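Local coordinates for sensor protein (Rhodopseudomonas palustris, PDB 2OOL) that senses light through a bound bilin chromophore in its photosensory domain and probably acts as a histidine kinase that passes the signal on by phosphorylation, at residues Pro234-Arg239 against Glu271-Met276. Numbering follows the deposited sequence. Where two conformers were deposited one is given.
Sequences PDIGYR and EYMVNM. With LBV (3-[2-[(Z)-[3-(2-carboxyethyl)-5-[(Z)-(4-ethenyl-3-methyl-5-oxidanylidene-pyrrol-2-ylidene)methyl]-4-methyl-pyrrol-1-ium -2-ylidene]methyl]-5-[(Z)-[(3E)-3-ethylidene-4-methyl-5-oxidanylidene-pyrrolidin-2-ylidene]methyl]-4-methyl-1H-pyrrol-3- yl]propanoic acid), chain C.
In the GAF domain of this bacteriophytochrome fragment, a helix that contributes Tyr272 to the bilin pocket packs against a beta turn, and Ile236 makes the whole contact from the turn side. Its CD1 lies 3.7 Å from CG2 of Val274 and 3.9 Å from CB of Met273, reaching the helix backbone between them at 3.6 Å from Val274 N. Ile236 branches at CB: CG1 lies between the backbone N and the carbonyl carbon (chi1 68°) and the arm then runs extended to CD1, while CG2 rests 4.0 Å from Met273 CB. Isoleucine suits this place because both branches are apolar: CG2 lies beside Met273 CB, and CD1 lies against Val274 CG2 and the peptide joining Met273 to Val274. Met273 crosses Ile236 at about a right angle; its flexible chain, bent at chi2 and chi3, offers CB to the turn while the rest bends away from it.

The turn from Asp235 to Tyr238 is type I, and Asp235 steadies it as an Asx turn: OD1 accepts from Gly237 N at 3.0 Å, the donor standing 54° out of the carboxylate plane. One residue before Met273, Tyr272 belongs to the chromophore pocket. Its CD2 comes within 3.3 Å of O_A of the bilin, an oblique approach, and its OH lies 3.4 Å from the methyl carbon CMD, so a broad aromatic side chain spans two rings of the tetrapyrrole.

Helix 267-276 thus presents Tyr272 to the bilin and Met273 and Val274 to the loop between strands 230-233 and 241-244. Ile236 and Tyr238 both also touch Leu270 of the same helix, and Met273 touches His299 of strand 291-300.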
ATOM      1  N   PRO A 234      -7.498 -18.330  11.977  1.00 53.36           N
ATOM      2  CA  PRO A 234      -8.138 -17.315  12.838  1.00 53.50           C
ATOM      3  C   PRO A 234      -8.649 -17.785  14.188  1.00 54.12           C
ATOM      4  O   PRO A 234      -8.725 -16.961  15.108  1.00 54.99           O
ATOM      5  CB  PRO A 234      -9.318 -16.818  12.025  1.00 53.72           C
ATOM      6  CG  PRO A 234      -9.210 -17.428  10.666  1.00 53.68           C
ATOM      7  CD  PRO A 234      -8.227 -18.565  10.723  1.00 53.17           C
ATOM      8  N   ASP A 235      -9.041 -19.054  14.276  1.00 54.35           N
ATOM      9  CA  ASP A 235      -9.532 -19.684  15.475  1.00 54.73           C
ATOM     10  C   ASP A 235      -9.000 -21.090  15.536  1.00 54.44           C
ATOM     11  O   ASP A 235      -9.413 -21.915  14.715  1.00 55.22           O
ATOM     12  CB  ASP A 235     -11.060 -19.751  15.492  1.00 55.23           C
ATOM     13  CG  ASP A 235     -11.625 -20.239  16.864  1.00 56.69           C
ATOM     14  OD1 ASP A 235     -10.872 -20.664  17.789  1.00 55.28           O
ATOM     15  OD2 ASP A 235     -12.859 -20.170  17.023  1.00 64.07           O
ATOM     16  N   ILE A 236      -8.064 -21.346  16.473  1.00 55.03           N
ATOM     17  CA  ILE A 236      -7.401 -22.646  16.595  1.00 54.85           C
ATOM     18  C   ILE A 236      -8.359 -23.710  17.112  1.00 55.85           C
ATOM     19  O   ILE A 236      -8.032 -24.892  17.100  1.00 56.84           O
ATOM     20  CB  ILE A 236      -6.083 -22.645  17.497  1.00 54.84           C
ATOM     21  CG1 ILE A 236      -6.428 -22.389  18.986  1.00 54.19           C
ATOM     22  CG2 ILE A 236      -5.011 -21.647  16.925  1.00 53.85           C
ATOM     23  CD1 ILE A 236      -5.267 -22.497  20.048  1.00 53.12           C
ATOM     24  N   GLY A 237      -9.532 -23.313  17.583  1.00 56.77           N
ATOM     25  CA  GLY A 237     -10.516 -24.276  18.131  1.00 56.19           C
ATOM     26  C   GLY A 237     -11.573 -24.697  17.135  1.00 56.85           C
ATOM     27  O   GLY A 237     -12.503 -25.438  17.481  1.00 57.19           O
ATOM     28  N   TYR A 238     -11.412 -24.291  15.876  1.00 56.88           N
ATOM     29  CA  TYR A 238     -12.392 -24.573  14.865  1.00 56.63           C
ATOM     30  C   TYR A 238     -12.704 -26.069  14.758  1.00 58.05           C
ATOM     31  O   TYR A 238     -11.890 -26.925  15.074  1.00 58.23           O
ATOM     32  CB  TYR A 238     -11.909 -24.031  13.510  1.00 56.33           C
ATOM     33  CG  TYR A 238     -10.852 -24.881  12.795  1.00 54.55           C
ATOM     34  CD1 TYR A 238      -9.498 -24.749  13.080  1.00 53.89           C
ATOM     35  CD2 TYR A 238     -11.222 -25.831  11.874  1.00 53.79           C
ATOM     36  CE1 TYR A 238      -8.526 -25.504  12.408  1.00 53.46           C
ATOM     37  CE2 TYR A 238     -10.264 -26.594  11.207  1.00 54.33           C
ATOM     38  CZ  TYR A 238      -8.924 -26.425  11.475  1.00 53.55           C
ATOM     39  OH  TYR A 238      -8.010 -27.214  10.821  1.00 55.13           O
ATOM     40  N   ARG A 239     -13.904 -26.367  14.294  1.00 59.60           N
ATOM     41  CA  ARG A 239     -14.314 -27.716  13.943  1.00 59.85           C
ATOM     42  C   ARG A 239     -14.162 -27.817  12.435  1.00 59.35           C
ATOM     43  O   ARG A 239     -14.839 -27.075  11.715  1.00 59.28           O
ATOM     44  CB  ARG A 239     -15.774 -27.875  14.341  1.00 60.06           C
ATOM     45  CG  ARG A 239     -16.380 -29.234  14.105  1.00 63.58           C
ATOM     46  CD  ARG A 239     -17.850 -29.306  14.679  1.00 66.05           C
ATOM     47  NE  ARG A 239     -17.918 -28.771  16.066  1.00 69.87           N
ATOM     48  CZ  ARG A 239     -19.006 -28.813  16.838  1.00 71.90           C
ATOM     49  NH1 ARG A 239     -20.143 -29.372  16.395  1.00 74.63           N
ATOM     50  NH2 ARG A 239     -18.961 -28.305  18.074  1.00 74.73           N
ATOM     51  N   GLU A 271      -2.820 -28.265  18.721  1.00 58.47           N
ATOM     52  CA  GLU A 271      -2.614 -28.614  20.138  1.00 58.93           C
ATOM     53  C   GLU A 271      -1.373 -27.899  20.683  1.00 58.63           C
ATOM     54  O   GLU A 271      -1.337 -27.456  21.833  1.00 59.07           O
ATOM     55  CB  GLU A 271      -2.524 -30.136  20.238  1.00 58.71           C
ATOM     56  CG  GLU A 271      -2.027 -30.748  21.540  1.00 61.43           C
ATOM     57  CD  GLU A 271      -2.239 -32.307  21.566  1.00 63.71           C
ATOM     58  OE1 GLU A 271      -3.063 -32.821  20.738  1.00 72.08           O
ATOM     59  OE2 GLU A 271      -1.587 -33.006  22.401  1.00 68.19           O
ATOM     60  N   TYR A 272      -0.357 -27.777  19.841  1.00 58.54           N
ATOM     61  CA  TYR A 272       0.801 -26.954  20.133  1.00 58.22           C
ATOM     62  C   TYR A 272       0.386 -25.538  20.489  1.00 57.97           C
ATOM     63  O   TYR A 272       0.903 -24.940  21.441  1.00 55.17           O
ATOM     64  CB  TYR A 272       1.692 -26.896  18.901  1.00 59.74           C
ATOM     65  CG  TYR A 272       2.917 -26.021  19.026  1.00 60.05           C
ATOM     66  CD1 TYR A 272       2.904 -24.695  18.583  1.00 62.42           C
ATOM     67  CD2 TYR A 272       4.103 -26.537  19.517  1.00 62.30           C
ATOM     68  CE1 TYR A 272       4.034 -23.899  18.679  1.00 62.48           C
ATOM     69  CE2 TYR A 272       5.251 -25.750  19.618  1.00 63.57           C
ATOM     70  CZ  TYR A 272       5.215 -24.437  19.200  1.00 63.92           C
ATOM     71  OH  TYR A 272       6.376 -23.675  19.297  1.00 64.63           O
ATOM     72  N   MET A 273      -0.527 -24.983  19.693  1.00 56.75           N
ATOM     73  CA  MET A 273      -0.979 -23.608  19.914  1.00 56.77           C
ATOM     74  C   MET A 273      -1.854 -23.471  21.156  1.00 56.36           C
ATOM     75  O   MET A 273      -1.787 -22.465  21.842  1.00 55.76           O
ATOM     76  CB  MET A 273      -1.694 -23.078  18.689  1.00 56.63           C
ATOM     77  CG  MET A 273      -0.798 -22.932  17.494  1.00 55.85           C
ATOM     78  SD  MET A 273       0.547 -21.797  17.798  1.00 57.71           S
ATOM     79  CE  MET A 273      -0.381 -20.304  18.206  1.00 58.97           C
ATOM     80  N   VAL A 274      -2.673 -24.475  21.449  1.00 56.99           N
ATOM     81  CA  VAL A 274      -3.395 -24.508  22.721  1.00 57.61           C
ATOM     82  C   VAL A 274      -2.431 -24.346  23.915  1.00 58.53           C
ATOM     83  O   VAL A 274      -2.653 -23.501  24.824  1.00 57.84           O
ATOM     84  CB  VAL A 274      -4.256 -25.798  22.842  1.00 57.20           C
ATOM     85  CG1 VAL A 274      -4.743 -25.991  24.266  1.00 56.85           C
ATOM     86  CG2 VAL A 274      -5.439 -25.733  21.876  1.00 55.21           C
ATOM     87  N   ASN A 275      -1.338 -25.113  23.887  1.00 59.51           N
ATOM     88  CA  ASN A 275      -0.307 -25.039  24.922  1.00 60.23           C
ATOM     89  C   ASN A 275       0.429 -23.726  24.914  1.00 60.78           C
ATOM     90  O   ASN A 275       0.880 -23.251  25.958  1.00 61.25           O
ATOM     91  CB  ASN A 275       0.686 -26.201  24.795  1.00 60.91           C
ATOM     92  CG  ASN A 275      -0.005 -27.556  24.889  1.00 64.10           C
ATOM     93  OD1 ASN A 275      -1.114 -27.657  25.425  1.00 67.53           O
ATOM     94  ND2 ASN A 275       0.623 -28.599  24.330  1.00 67.32           N
ATOM     95  N   MET A 276       0.539 -23.108  23.752  1.00 61.65           N
ATOM     96  CA  MET A 276       1.124 -21.759  23.659  1.00 62.06           C
ATOM     97  C   MET A 276       0.224 -20.716  24.359  1.00 60.47           C
ATOM     98  O   MET A 276       0.695 -19.679  24.765  1.00 59.47           O
ATOM     99  CB  MET A 276       1.253 -21.374  22.176  1.00 62.30           C
ATOM    100  CG  MET A 276       2.251 -20.261  21.863  1.00 63.54           C
ATOM    101  SD  MET A 276       3.563 -20.868  20.746  1.00 70.47           S
ATOM    102  CE  MET A 276       5.015 -20.143  21.490  1.00 63.34           C
TER
HETATM  103  C1A LBV C 400       5.146 -29.761  16.913  1.00 55.95           C
HETATM  104  C1B LBV C 400       3.467 -29.077  12.856  1.00 50.99           C
HETATM  105  O1B LBV C 400      -1.153 -27.951   8.465  1.00 34.79           O
HETATM  106  C1C LBV C 400       3.795 -24.574  12.392  1.00 43.62           C
HETATM  107  O1C LBV C 400       1.719 -19.880  11.553  1.00 38.53           O
HETATM  108  C1D LBV C 400       6.010 -21.967  15.669  1.00 49.75           C
HETATM  109  C2A LBV C 400       5.395 -31.249  16.859  1.00 54.65           C
HETATM  110  C2B LBV C 400       2.793 -29.227  11.636  1.00 46.95           C
HETATM  111  O2B LBV C 400      -0.002 -26.166   7.885  1.00 34.47           O
HETATM  112  C2C LBV C 400       3.748 -23.221  11.994  1.00 40.66           C
HETATM  113  O2C LBV C 400       0.877 -21.127  13.175  1.00 32.55           O
HETATM  114  C2D LBV C 400       7.179 -21.746  16.427  1.00 50.56           C
HETATM  115  C3A LBV C 400       4.876 -31.495  15.430  1.00 55.35           C
HETATM  116  C3B LBV C 400       2.596 -27.960  11.091  1.00 44.10           C
HETATM  117  C3C LBV C 400       4.502 -22.511  12.915  1.00 43.20           C
HETATM  118  C3D LBV C 400       7.076 -20.465  16.925  1.00 51.80           C
HETATM  119  C4A LBV C 400       4.440 -30.266  14.864  1.00 54.88           C
HETATM  120  C4B LBV C 400       3.209 -27.025  11.977  1.00 44.24           C
HETATM  121  C4C LBV C 400       4.974 -23.413  13.884  1.00 43.28           C
HETATM  122  C4D LBV C 400       5.856 -19.945  16.470  1.00 52.52           C
HETATM  123  CAA LBV C 400       4.842 -32.733  14.750  1.00 55.80           C
HETATM  124  CAB LBV C 400       1.862 -27.662   9.774  1.00 40.89           C
HETATM  125  CAC LBV C 400       3.041 -22.531  10.804  1.00 41.48           C
HETATM  126  CAD LBV C 400       8.007 -19.872  17.744  1.00 50.72           C
HETATM  127  CBA LBV C 400       5.361 -34.126  15.240  1.00 58.06           C
HETATM  128  CBB LBV C 400       0.453 -27.154  10.005  1.00 38.07           C
HETATM  129  CBC LBV C 400       1.547 -22.231  11.146  1.00 40.03           C
HETATM  130  CBD LBV C 400       7.888 -18.571  18.218  1.00 50.46           C
HETATM  131  CGB LBV C 400      -0.295 -27.081   8.659  1.00 36.62           C
HETATM  132  CGC LBV C 400       1.352 -20.961  12.038  1.00 39.62           C
HETATM  133  CHB LBV C 400       3.881 -30.208  13.574  1.00 49.81           C
HETATM  134  CHC LBV C 400       3.163 -25.625  11.692  1.00 42.67           C
HETATM  135  CHD LBV C 400       5.780 -23.160  14.997  1.00 46.33           C
HETATM  136  CMA LBV C 400       4.509 -31.933  17.912  0.50 56.38           C
HETATM  137  CMB LBV C 400       2.310 -30.557  11.015  1.00 42.99           C
HETATM  138  CMC LBV C 400       4.710 -20.985  12.798  1.00 40.02           C
HETATM  139  CMD LBV C 400       8.375 -22.691  16.674  1.00 47.67           C
HETATM  140  N_A LBV C 400       4.619 -29.292  15.764  1.00 55.96           N
HETATM  141  O_A LBV C 400       5.395 -29.053  17.884  1.00 55.40           O
HETATM  142  N_B LBV C 400       3.702 -27.760  12.987  1.00 43.22           N
HETATM  143  N_C LBV C 400       4.520 -24.615  13.523  1.00 43.28           N
HETATM  144  N_D LBV C 400       5.256 -20.885  15.742  1.00 49.36           N
HETATM  145  O_D LBV C 400       5.368 -18.822  16.685  1.00 48.55           O